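Local coordinates for protein putative N-acetylneuraminate lyase ([Ruminococcus] gnavus ATCC 29149, PDB 6RB7) that belongs to the dihydrodipicolinate synthetase family of TIM-barrel proteins and assembles from four chains, at residues K296-L301 against M327-K332. Sequence-based numbering, arbitrary orientation.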
ATOM      1  N   LYS A 296      -5.064 -25.635 -26.704  1.00 13.44           N
ATOM      2  CA  LYS A 296      -5.297 -25.992 -28.148  1.00 16.11           C
ATOM      3  C   LYS A 296      -4.103 -26.776 -28.677  1.00 15.50           C
ATOM      4  O   LYS A 296      -4.312 -27.829 -29.309  1.00 17.57           O
ATOM      5  CB  LYS A 296      -5.587 -24.724 -28.957  1.00 16.66           C
ATOM      6  CG  LYS A 296      -5.748 -24.962 -30.446  1.00 23.80           C
ATOM      7  CD  LYS A 296      -6.187 -23.664 -31.141  1.00 35.68           C
ATOM      8  CE  LYS A 296      -6.766 -23.858 -32.528  1.00 72.17           C
ATOM      9  NZ  LYS A 296      -7.815 -24.898 -32.499  1.00 77.15           N
ATOM     10  N   ILE A 297      -2.862 -26.336 -28.440  1.00 15.02           N
ATOM     11  CA  ILE A 297      -1.641 -27.041 -28.928  1.00 15.49           C
ATOM     12  C   ILE A 297      -1.512 -28.408 -28.292  1.00 17.77           C
ATOM     13  O   ILE A 297      -1.296 -29.405 -29.014  1.00 17.82           O
ATOM     14  CB  ILE A 297      -0.395 -26.182 -28.652  1.00 16.07           C
ATOM     15  CG1 ILE A 297      -0.494 -24.891 -29.437  1.00 18.25           C
ATOM     16  CG2 ILE A 297       0.878 -26.964 -28.899  1.00 18.91           C
ATOM     17  CD1 ILE A 297       0.583 -23.904 -29.115  1.00 20.11           C
ATOM     18  N   ASN A 298      -1.586 -28.486 -26.952  1.00 14.97           N
ATOM     19  CA  ASN A 298      -1.187 -29.724 -26.248  1.00 15.25           C
ATOM     20  C   ASN A 298      -2.367 -30.696 -26.168  1.00 18.51           C
ATOM     21  O   ASN A 298      -2.111 -31.935 -26.020  1.00 19.45           O
ATOM     22  CB  ASN A 298      -0.633 -29.431 -24.856  1.00 16.14           C
ATOM     23  CG  ASN A 298       0.775 -28.906 -24.862  1.00 18.18           C
ATOM     24  OD1 ASN A 298       1.467 -28.990 -25.888  1.00 17.32           O
ATOM     25  ND2 ASN A 298       1.221 -28.419 -23.712  1.00 16.16           N
ATOM     26  N   GLU A 299      -3.610 -30.225 -26.257  1.00 17.85           N
ATOM     27  CA  GLU A 299      -4.795 -31.086 -26.013  1.00 17.71           C
ATOM     28  C   GLU A 299      -5.807 -31.032 -27.140  1.00 21.06           C
ATOM     29  O   GLU A 299      -6.798 -31.804 -27.040  1.00 21.30           O
ATOM     30  CB  GLU A 299      -5.454 -30.760 -24.669  1.00 19.99           C
ATOM     31  CG  GLU A 299      -4.520 -30.954 -23.516  1.00 20.36           C
ATOM     32  CD  GLU A 299      -4.225 -32.401 -23.146  1.00 27.08           C
ATOM     33  OE1 GLU A 299      -4.872 -33.337 -23.747  1.00 25.60           O
ATOM     34  OE2 GLU A 299      -3.398 -32.584 -22.262  1.00 21.32           O
ATOM     35  N   GLY A 300      -5.661 -30.127 -28.107  1.00 18.69           N
ATOM     36  CA  GLY A 300      -6.669 -29.918 -29.149  1.00 18.33           C
ATOM     37  C   GLY A 300      -7.980 -29.398 -28.588  1.00 23.39           C
ATOM     38  O   GLY A 300      -9.036 -29.569 -29.223  1.00 22.35           O
ATOM     39  N   LEU A 301      -7.960 -28.759 -27.417  1.00 17.17           N
ATOM     40  CA  LEU A 301      -9.194 -28.186 -26.849  1.00 18.11           C
ATOM     41  C   LEU A 301      -9.397 -26.790 -27.431  1.00 17.19           C
ATOM     42  O   LEU A 301      -8.426 -26.031 -27.553  1.00 18.90           O
ATOM     43  CB  LEU A 301      -9.053 -28.102 -25.331  1.00 18.17           C
ATOM     44  CG  LEU A 301      -9.161 -29.410 -24.561  1.00 23.51           C
ATOM     45  CD1 LEU A 301      -8.766 -29.186 -23.099  1.00 21.68           C
ATOM     46  CD2 LEU A 301     -10.583 -29.972 -24.635  1.00 28.49           C
ATOM     47  N   MET A 327       7.496 -26.401 -22.716  1.00 14.06           N
ATOM     48  CA  MET A 327       8.029 -26.531 -21.343  1.00 14.81           C
ATOM     49  C   MET A 327       7.146 -27.493 -20.537  1.00 13.24           C
ATOM     50  O   MET A 327       7.677 -28.295 -19.721  1.00 15.34           O
ATOM     51  CB  MET A 327       8.113 -25.169 -20.638  1.00 15.66           C
ATOM     52  CG  MET A 327       9.146 -24.266 -21.277  1.00 17.94           C
ATOM     53  SD  MET A 327       8.976 -22.533 -20.814  1.00 20.58           S
ATOM     54  CE  MET A 327       9.498 -22.594 -19.120  1.00 22.30           C
ATOM     55  N   ILE A 328       5.839 -27.416 -20.723  1.00 13.88           N
ATOM     56  CA  ILE A 328       4.893 -28.301 -20.000  1.00 12.69           C
ATOM     57  C   ILE A 328       5.148 -29.743 -20.462  1.00 15.55           C
ATOM     58  O   ILE A 328       5.233 -30.635 -19.613  1.00 15.33           O
ATOM     59  CB  ILE A 328       3.449 -27.829 -20.254  1.00 14.94           C
ATOM     60  CG1 ILE A 328       3.206 -26.507 -19.516  1.00 14.52           C
ATOM     61  CG2 ILE A 328       2.456 -28.886 -19.841  1.00 15.83           C
ATOM     62  CD1 ILE A 328       2.011 -25.728 -20.035  1.00 14.17           C
ATOM     63  N   CYS A 329       5.240 -29.975 -21.772  1.00 14.73           N
ATOM     64  CA  CYS A 329       5.478 -31.347 -22.301  1.00 17.29           C
ATOM     65  C   CYS A 329       6.795 -31.899 -21.718  1.00 15.42           C
ATOM     66  O   CYS A 329       6.839 -33.079 -21.276  1.00 16.25           O
ATOM     67  CB  CYS A 329       5.578 -31.318 -23.821  1.00 15.59           C
ATOM     68  SG  CYS A 329       3.986 -30.954 -24.589  1.00 24.41           S
ATOM     69  N   ASP A 330       7.842 -31.076 -21.702  1.00 15.71           N
ATOM     70  CA  ASP A 330       9.178 -31.530 -21.251  1.00 15.13           C
ATOM     71  C   ASP A 330       9.156 -31.818 -19.750  1.00 14.76           C
ATOM     72  O   ASP A 330       9.716 -32.833 -19.305  1.00 15.33           O
ATOM     73  CB  ASP A 330      10.229 -30.482 -21.584  1.00 18.99           C
ATOM     74  CG  ASP A 330      10.515 -30.347 -23.089  1.00 20.07           C
ATOM     75  OD1 ASP A 330      10.068 -31.186 -23.868  1.00 25.02           O
ATOM     76  OD2 ASP A 330      11.194 -29.393 -23.448  1.00 25.59           O
ATOM     77  N   ALA A 331       8.452 -30.995 -18.959  1.00 14.73           N
ATOM     78  CA  ALA A 331       8.340 -31.244 -17.508  1.00 16.71           C
ATOM     79  C   ALA A 331       7.618 -32.561 -17.246  1.00 13.92           C
ATOM     80  O   ALA A 331       7.991 -33.305 -16.329  1.00 15.91           O
ATOM     81  CB  ALA A 331       7.673 -30.061 -16.833  1.00 15.56           C
ATOM     82  N   LYS A 332       6.561 -32.837 -17.981  1.00 14.00           N
ATOM     83  CA  LYS A 332       5.814 -34.099 -17.800  1.00 14.85           C
ATOM     84  C   LYS A 332       6.742 -35.292 -18.102  1.00 15.98           C
ATOM     85  O   LYS A 332       6.728 -36.285 -17.351  1.00 18.99           O
ATOM     86  CB  LYS A 332       4.561 -34.047 -18.651  1.00 16.98           C
ATOM     87  CG  LYS A 332       3.508 -33.089 -18.112  1.00 18.66           C
ATOM     88  CD  LYS A 332       2.195 -33.336 -18.711  1.00 19.28           C
ATOM     89  CE  LYS A 332       2.158 -32.992 -20.170  1.00 25.24           C
ATOM     90  NZ  LYS A 332       0.797 -33.230 -20.723  1.00 24.75           N
TER
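Asn298 CG and Cys329 SG both lie beside their own backbone N, anti to the carbonyl carbon (chi1 -77° and -70°), and these torsions place the two groups in contact. Cys329 SG stands about 2.9 Å above the plane of the Asn298 carboxamide, displaced beyond its outer end. It is nearest the oxygen, with Asn298 OD1 3.4 Å from Cys329 SG, and no hydrogen bond is formed there; Asn298 ND2 is 3.9 Å from the same sulfur. The Asn298 and Ile328 side chains cross at an angle, with Asn298 ND2 4.1 Å from Ile328 CG2. Asn298 ND2 also donates to the backbone O of Ala325, one turn earlier on helix 317-335, which probably holds the amide in this rotation. Nearby, Glu299 OE2 and Lys332 NZ stand 4.5 Å apart, too far for a salt bridge, while Glu299 pairs instead with Lys70 of helix 57-70. The buried surface is 138 Å², consistent with only Asn298, Ile328 and Cys329 touching. The contact thus joins the C-terminal end of helix 287-299, where Gly300 is the first non-helical residue, to helix 317-335, within the helical C-terminal region that follows the TIM barrel in this family.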